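Local coordinates for lectin (Trichosanthes anguina, PDB 4HR6), which binds galactosides through its beta-trefoil lectin chain and is a nontoxic, three-chain homologue of the type II ribosome-inactivating proteins, at the interface of chains B and A and the interface of chains A and C. Numbering follows the deposited sequence. Chains: chain A, Lectin; chain B, Lectin; chain C, Lectin.

Contact 1 joins the short chain B to chain A, and contact 2 joins chain A to the beta-trefoil chain C; the centres of their C-alpha atoms lie about 30 Å apart. Chain A is common to both, although no residue is shared: it meets B through strand 3-9, A:Val22, A:Met25 and A:Leu197, and C through strand 180-185 and A:Tyr188. Their chemistry differs: contact 1 is apolar packing, largely aliphatic, with a bridging water, whereas contact 2 combines direct hydrogen bonds with a methyl-on-ring contact. Together they suggest that A and B form one unit resembling a toxin A chain, docked on the lectin chain.

Contact 1: the interface of chains B and A. Residues chain B 24, 37-39, 41; chain A 3-4, 22, 25, 197.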
ATOM      1  N   LEU B  24       4.522   0.875 -18.167  1.00 37.79           N
ATOM      2  CA  LEU B  24       5.792   0.518 -17.505  1.00 37.07           C
ATOM      3  C   LEU B  24       5.749  -0.796 -16.695  1.00 37.71           C
ATOM      4  O   LEU B  24       6.781  -1.464 -16.539  1.00 35.42           O
ATOM      5  CB  LEU B  24       6.249   1.650 -16.593  1.00 37.32           C
ATOM      6  CG  LEU B  24       6.690   2.935 -17.296  1.00 39.56           C
ATOM      7  CD1 LEU B  24       7.128   3.945 -16.252  1.00 40.37           C
ATOM      8  CD2 LEU B  24       7.808   2.674 -18.285  1.00 41.28           C
ATOM      9  N   LEU B  37       8.492  -3.654 -12.781  1.00 30.56           N
ATOM     10  CA  LEU B  37       8.749  -2.926 -14.010  1.00 31.34           C
ATOM     11  C   LEU B  37       9.207  -3.870 -15.106  1.00 34.32           C
ATOM     12  O   LEU B  37       9.930  -4.846 -14.849  1.00 33.53           O
ATOM     13  CB  LEU B  37       9.809  -1.846 -13.818  1.00 33.44           C
ATOM     14  CG  LEU B  37       9.394  -0.676 -12.934  1.00 35.09           C
ATOM     15  CD1 LEU B  37      10.600   0.094 -12.433  1.00 37.38           C
ATOM     16  CD2 LEU B  37       8.454   0.222 -13.703  1.00 36.57           C
ATOM     17  N   LYS B  38       8.781  -3.574 -16.327  1.00 35.81           N
ATOM     18  CA  LYS B  38       9.192  -4.345 -17.501  1.00 39.46           C
ATOM     19  C   LYS B  38      10.670  -4.180 -17.754  1.00 38.82           C
ATOM     20  O   LYS B  38      11.245  -3.153 -17.425  1.00 39.45           O
ATOM     21  CB  LYS B  38       8.464  -3.845 -18.745  1.00 39.89           C
ATOM     22  CG  LYS B  38       6.985  -4.131 -18.784  1.00 41.60           C
ATOM     23  CD  LYS B  38       6.389  -3.631 -20.098  1.00 44.79           C
ATOM     24  CE  LYS B  38       4.876  -3.732 -20.065  1.00 48.55           C
ATOM     25  NZ  LYS B  38       4.287  -2.946 -21.168  1.00 51.35           N
ATOM     26  N   HIS B  39      11.270  -5.165 -18.402  1.00 44.27           N
ATOM     27  CA  HIS B  39      12.698  -5.093 -18.742  1.00 47.48           C
ATOM     28  C   HIS B  39      12.946  -4.296 -20.022  1.00 49.87           C
ATOM     29  O   HIS B  39      14.004  -3.697 -20.196  1.00 49.52           O
ATOM     30  CB  HIS B  39      13.287  -6.495 -18.870  1.00 48.54           C
ATOM     31  CG  HIS B  39      12.709  -7.307 -19.982  1.00 47.39           C
ATOM     32  ND1 HIS B  39      11.534  -8.014 -19.853  1.00 51.19           N
ATOM     33  CD2 HIS B  39      13.158  -7.546 -21.238  1.00 48.68           C
ATOM     34  CE1 HIS B  39      11.271  -8.636 -20.990  1.00 51.80           C
ATOM     35  NE2 HIS B  39      12.243  -8.367 -21.846  1.00 52.00           N
ATOM     36  N   LEU B  41      10.597  -2.298 -23.633  1.00 61.31           N
ATOM     37  CA  LEU B  41       9.371  -1.902 -24.309  1.00 64.91           C
ATOM     38  C   LEU B  41       9.409  -2.398 -25.754  1.00 68.79           C
ATOM     39  O   LEU B  41       9.102  -3.561 -26.033  1.00 76.14           O
ATOM     40  CB  LEU B  41       9.246  -0.380 -24.278  1.00 63.00           C
ATOM     41  CG  LEU B  41       9.306   0.247 -22.882  1.00 60.87           C
ATOM     42  CD1 LEU B  41       9.434   1.757 -22.978  1.00 58.59           C
ATOM     43  CD2 LEU B  41       8.086  -0.137 -22.063  1.00 61.02           C
TER
ATOM     44  N   PHE A   3      14.151   2.822 -23.009  1.00 34.32           N
ATOM     45  CA  PHE A   3      13.755   4.167 -22.648  1.00 33.62           C
ATOM     46  C   PHE A   3      12.302   4.447 -23.021  1.00 35.57           C
ATOM     47  O   PHE A   3      11.837   4.096 -24.108  1.00 38.40           O
ATOM     48  CB  PHE A   3      14.739   5.175 -23.266  1.00 31.79           C
ATOM     49  CG  PHE A   3      16.151   4.956 -22.804  1.00 32.62           C
ATOM     50  CD1 PHE A   3      17.075   4.332 -23.615  1.00 33.22           C
ATOM     51  CD2 PHE A   3      16.523   5.281 -21.521  1.00 32.03           C
ATOM     52  CE1 PHE A   3      18.351   4.087 -23.168  1.00 31.70           C
ATOM     53  CE2 PHE A   3      17.794   5.029 -21.064  1.00 32.46           C
ATOM     54  CZ  PHE A   3      18.716   4.431 -21.890  1.00 32.30           C
ATOM     55  N   TYR A   4      11.587   5.068 -22.092  1.00 35.50           N
ATOM     56  CA  TYR A   4      10.192   5.433 -22.280  1.00 36.83           C
ATOM     57  C   TYR A   4      10.108   6.957 -22.404  1.00 35.50           C
ATOM     58  O   TYR A   4      10.731   7.682 -21.619  1.00 31.35           O
ATOM     59  CB  TYR A   4       9.412   4.943 -21.078  1.00 38.30           C
ATOM     60  CG  TYR A   4       7.933   5.191 -21.094  1.00 43.61           C
ATOM     61  CD1 TYR A   4       7.109   4.619 -22.057  1.00 47.36           C
ATOM     62  CD2 TYR A   4       7.341   5.963 -20.100  1.00 45.54           C
ATOM     63  CE1 TYR A   4       5.730   4.830 -22.031  1.00 47.64           C
ATOM     64  CE2 TYR A   4       5.981   6.174 -20.070  1.00 44.35           C
ATOM     65  CZ  TYR A   4       5.179   5.610 -21.027  1.00 47.41           C
ATOM     66  OH  TYR A   4       3.822   5.853 -20.953  1.00 49.29           O
ATOM     67  N   VAL A  22      13.602   2.578 -18.048  1.00 32.29           N
ATOM     68  CA  VAL A  22      12.629   1.662 -17.412  1.00 35.72           C
ATOM     69  C   VAL A  22      13.280   0.713 -16.406  1.00 37.01           C
ATOM     70  O   VAL A  22      12.609   0.152 -15.556  1.00 38.00           O
ATOM     71  CB  VAL A  22      11.819   0.837 -18.441  1.00 38.63           C
ATOM     72  CG1 VAL A  22      11.212   1.758 -19.497  1.00 43.23           C
ATOM     73  CG2 VAL A  22      12.681  -0.219 -19.118  1.00 39.12           C
ATOM     74  N   MET A  25      13.737   3.292 -13.414  1.00 35.28           N
ATOM     75  CA  MET A  25      12.698   4.303 -13.376  1.00 36.85           C
ATOM     76  C   MET A  25      13.208   5.677 -12.928  1.00 35.79           C
ATOM     77  O   MET A  25      12.692   6.276 -11.982  1.00 35.61           O
ATOM     78  CB  MET A  25      11.494   3.847 -12.537  1.00 40.40           C
ATOM     79  CG  MET A  25      10.187   4.438 -13.087  1.00 42.11           C
ATOM     80  SD  MET A  25       8.750   4.033 -12.100  1.00 52.51           S
ATOM     81  CE  MET A  25       7.606   5.271 -12.710  1.00 49.53           C
ATOM     82  N   LEU A 197       4.120   0.323  -8.503  1.00 33.08           N
ATOM     83  CA  LEU A 197       5.166  -0.212  -9.366  1.00 30.81           C
ATOM     84  C   LEU A 197       6.351  -0.581  -8.500  1.00 31.21           C
ATOM     85  O   LEU A 197       6.673   0.146  -7.571  1.00 30.74           O
ATOM     86  CB  LEU A 197       5.621   0.835 -10.374  1.00 31.79           C
ATOM     87  CG  LEU A 197       4.679   1.206 -11.512  1.00 32.93           C
ATOM     88  CD1 LEU A 197       5.285   2.345 -12.319  1.00 32.27           C
ATOM     89  CD2 LEU A 197       4.346   0.034 -12.412  1.00 31.76           C
TER
HETATM   90  O   HOH W   1      12.933  -2.995 -15.398  1.00 46.39           O
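B:Leu24, at the end of helix 10-24, points its two methyl branches at different parts of chain A. B:Leu24 CD2 lies 3.7 Å from A:Val22 CG1 and also meets the ring root of A:Tyr4, while B:Leu24 CD1 is 3.8 Å from A:Met25 CE, the methyl tip. The B:Leu24 CG sits above one face of the A:Tyr4 ring, offset toward the rim, so the branch point of the leucine overlies the ring off-centre. B:Leu41 arrives at about a right angle to A:Tyr4, with B:Leu41 CD1 3.7 Å from A:Tyr4 CB and also against A:Val22 CG1. A:Val22 is therefore wedged between two leucines through CG1. With CG1 anti to the carbonyl carbon (chi1 -51°), CG2 falls between the backbone N and the carbonyl carbon and faces the carbonyl oxygens of B:Lys38 and B:His39. B:Leu37 crosses A:Met25 and A:Leu197 nearly perpendicularly: B:Leu37 CD1 is 3.9 Å from A:Met25 CB, and B:Leu37 CD2 is 4.1 Å from A:Leu197 CD1. A polar link is made by a water, 2.6 Å from B:Lys38 O and 3.2 Å from A:Val22 O, which bridges the two backbones. With 288 Å² of protein surface hidden in this patch, the interlocked methyl groups likely anchor the end of helix 10-24 and the C-terminal segment of chain B on chain A.

Contact 2: the interface of chains A and C. Residues chain A 181-182, 184-185, 188; chain C 10, 130, 132-134.
A:Tyr188 sets CG anti to its carbonyl carbon (chi1 -67°), C:Tyr134 sets CG anti to its backbone N, and the two side chains cross at about a right angle, with the A:Tyr188 phenol tip at the C:Tyr134 backbone. That hydroxyl works in both directions: A:Tyr188 OH accepts from C:Tyr134 N at 2.8 Å, in a bent bond of 139° at the hydrogen, and donates to C:Tyr134 O at 2.9 Å. The ring edge follows, A:Tyr188 CE2 packing on C:Tyr134 CB. A:Asp184, from strand 180-185, divides its carboxylate oxygens between C:Asn133 N and C:Thr10 OG1. A:Asp184 OD2 is met on the syn side by C:Asn133 N at 2.8 Å, a fairly straight bond that comes in 29° out of the carboxylate plane, and A:Asp184 OD1 uses the syn lone pair to accept from C:Thr10 OG1 at 2.9 Å. Two backbone amides in succession are thus held by chain A side chains, which would fix the course of the C:Asn133-C:Tyr134 loop. On the C:Tyr134 ring, A:Ile181 places its CG2 methyl over the centre of one face, 3.7 Å from the centroid, a CH-pi contact, while its CG1 lies near the phenol end. These contacts dock the A chain strand on the lectin chain, hiding 240 Å² in this patch. C:Arg130 lays its CD over one face of the A:Tyr188 ring, near the CE2-CZ rim, and C:Arg130 NH1 donates to C:Tyr134 O at 2.7 Å, reaching that oxygen from the face of the carbonyl plane opposite A:Tyr188 OH.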
ATOM      1  N   ILE A 181       6.057   4.783  11.577  1.00 44.62           N
ATOM      2  CA  ILE A 181       5.438   3.478  11.458  1.00 44.29           C
ATOM      3  C   ILE A 181       6.474   2.527  10.881  1.00 46.26           C
ATOM      4  O   ILE A 181       6.787   2.595   9.696  1.00 47.35           O
ATOM      5  CB  ILE A 181       4.212   3.502  10.521  1.00 43.11           C
ATOM      6  CG1 ILE A 181       3.201   4.530  10.987  1.00 44.09           C
ATOM      7  CG2 ILE A 181       3.555   2.133  10.445  1.00 43.39           C
ATOM      8  CD1 ILE A 181       1.910   4.498  10.196  1.00 48.28           C
ATOM      9  N   GLU A 182       6.993   1.637  11.721  1.00 46.34           N
ATOM     10  CA  GLU A 182       7.950   0.627  11.291  1.00 47.28           C
ATOM     11  C   GLU A 182       7.207  -0.561  10.690  1.00 44.64           C
ATOM     12  O   GLU A 182       6.450  -1.233  11.369  1.00 49.47           O
ATOM     13  CB  GLU A 182       8.801   0.176  12.472  1.00 51.26           C
ATOM     14  CG  GLU A 182       9.614   1.292  13.108  1.00 55.99           C
ATOM     15  CD  GLU A 182      10.284   0.889  14.417  1.00 63.54           C
ATOM     16  OE1 GLU A 182      10.252  -0.310  14.780  1.00 68.34           O
ATOM     17  OE2 GLU A 182      10.844   1.785  15.089  1.00 65.49           O
ATOM     18  N   ASP A 184       7.308  -4.225   8.775  1.00 37.82           N
ATOM     19  CA  ASP A 184       8.163  -5.400   8.677  1.00 37.66           C
ATOM     20  C   ASP A 184       7.495  -6.550   7.939  1.00 35.98           C
ATOM     21  O   ASP A 184       7.960  -7.677   8.014  1.00 33.15           O
ATOM     22  CB  ASP A 184       8.601  -5.832  10.080  1.00 41.17           C
ATOM     23  CG  ASP A 184       7.467  -6.422  10.899  1.00 44.21           C
ATOM     24  OD1 ASP A 184       7.715  -7.430  11.601  1.00 44.63           O
ATOM     25  OD2 ASP A 184       6.327  -5.898  10.822  1.00 44.59           O
ATOM     26  N   SER A 185       6.413  -6.261   7.205  1.00 36.63           N
ATOM     27  CA  SER A 185       5.706  -7.285   6.439  1.00 36.36           C
ATOM     28  C   SER A 185       4.842  -6.630   5.386  1.00 34.52           C
ATOM     29  O   SER A 185       4.646  -5.428   5.400  1.00 36.11           O
ATOM     30  CB  SER A 185       4.815  -8.140   7.357  1.00 36.35           C
ATOM     31  OG  SER A 185       3.675  -7.409   7.768  1.00 36.08           O
ATOM     32  N   TYR A 188       0.322  -4.663   5.572  1.00 39.45           N
ATOM     33  CA  TYR A 188      -0.045  -3.291   5.899  1.00 39.78           C
ATOM     34  C   TYR A 188      -0.588  -2.620   4.638  1.00 39.30           C
ATOM     35  O   TYR A 188       0.019  -2.728   3.562  1.00 35.18           O
ATOM     36  CB  TYR A 188       1.150  -2.519   6.426  1.00 39.13           C
ATOM     37  CG  TYR A 188       1.637  -3.006   7.763  1.00 42.07           C
ATOM     38  CD1 TYR A 188       2.503  -4.091   7.850  1.00 43.15           C
ATOM     39  CD2 TYR A 188       1.243  -2.383   8.944  1.00 42.39           C
ATOM     40  CE1 TYR A 188       2.958  -4.548   9.069  1.00 43.05           C
ATOM     41  CE2 TYR A 188       1.682  -2.841  10.170  1.00 43.36           C
ATOM     42  CZ  TYR A 188       2.548  -3.927  10.227  1.00 45.36           C
ATOM     43  OH  TYR A 188       3.017  -4.407  11.433  1.00 44.87           O
TER
ATOM     44  N   THR C  10       8.434 -11.535  14.920  1.00 44.94           N
ATOM     45  CA  THR C  10       7.458 -10.428  14.890  1.00 46.39           C
ATOM     46  C   THR C  10       6.292 -10.655  15.883  1.00 51.53           C
ATOM     47  O   THR C  10       6.365 -11.553  16.732  1.00 50.88           O
ATOM     48  CB  THR C  10       6.931 -10.255  13.454  1.00 43.38           C
ATOM     49  OG1 THR C  10       6.134  -9.069  13.350  1.00 45.95           O
ATOM     50  CG2 THR C  10       6.132 -11.457  13.028  1.00 42.89           C
ATOM     51  N   ARG C 130      -3.143  -9.799  11.608  1.00 40.18           N
ATOM     52  CA  ARG C 130      -2.017  -9.062  11.059  1.00 41.29           C
ATOM     53  C   ARG C 130      -0.704  -9.607  11.624  1.00 41.67           C
ATOM     54  O   ARG C 130      -0.412  -9.455  12.829  1.00 38.39           O
ATOM     55  CB  ARG C 130      -2.103  -7.581  11.417  1.00 40.66           C
ATOM     56  CG  ARG C 130      -0.966  -6.758  10.821  1.00 40.07           C
ATOM     57  CD  ARG C 130      -0.835  -5.419  11.528  1.00 40.49           C
ATOM     58  NE  ARG C 130      -1.974  -4.543  11.256  1.00 38.85           N
ATOM     59  CZ  ARG C 130      -2.201  -3.390  11.872  1.00 39.26           C
ATOM     60  NH1 ARG C 130      -1.378  -2.953  12.818  1.00 40.24           N
ATOM     61  NH2 ARG C 130      -3.282  -2.675  11.556  1.00 43.40           N
ATOM     62  N   GLY C 132       2.953  -8.906  11.876  1.00 38.06           N
ATOM     63  CA  GLY C 132       3.727  -7.700  11.767  1.00 39.20           C
ATOM     64  C   GLY C 132       3.921  -7.084  13.124  1.00 41.47           C
ATOM     65  O   GLY C 132       3.152  -7.344  14.053  1.00 45.08           O
ATOM     66  N   ASN C 133       4.945  -6.254  13.238  1.00 42.97           N
ATOM     67  CA  ASN C 133       5.390  -5.771  14.529  1.00 45.59           C
ATOM     68  C   ASN C 133       4.702  -4.484  14.937  1.00 45.31           C
ATOM     69  O   ASN C 133       4.727  -4.109  16.112  1.00 42.25           O
ATOM     70  CB  ASN C 133       6.899  -5.575  14.525  1.00 48.65           C
ATOM     71  CG  ASN C 133       7.459  -5.386  15.923  1.00 56.39           C
ATOM     72  OD1 ASN C 133       7.145  -6.155  16.836  1.00 57.04           O
ATOM     73  ND2 ASN C 133       8.275  -4.353  16.105  1.00 59.01           N
ATOM     74  N   TYR C 134       4.090  -3.797  13.976  1.00 43.62           N
ATOM     75  CA  TYR C 134       3.293  -2.615  14.298  1.00 44.42           C
ATOM     76  C   TYR C 134       1.854  -3.077  14.505  1.00 43.55           C
ATOM     77  O   TYR C 134       1.193  -3.477  13.547  1.00 42.73           O
ATOM     78  CB  TYR C 134       3.394  -1.589  13.174  1.00 41.68           C
ATOM     79  CG  TYR C 134       2.780  -0.258  13.476  1.00 39.00           C
ATOM     80  CD1 TYR C 134       3.498   0.717  14.146  1.00 40.53           C
ATOM     81  CD2 TYR C 134       1.480   0.031  13.080  1.00 39.07           C
ATOM     82  CE1 TYR C 134       2.936   1.950  14.417  1.00 41.38           C
ATOM     83  CE2 TYR C 134       0.908   1.252  13.354  1.00 38.40           C
ATOM     84  CZ  TYR C 134       1.635   2.202  14.012  1.00 39.47           C
ATOM     85  OH  TYR C 134       1.062   3.414  14.269  1.00 44.06           O
TER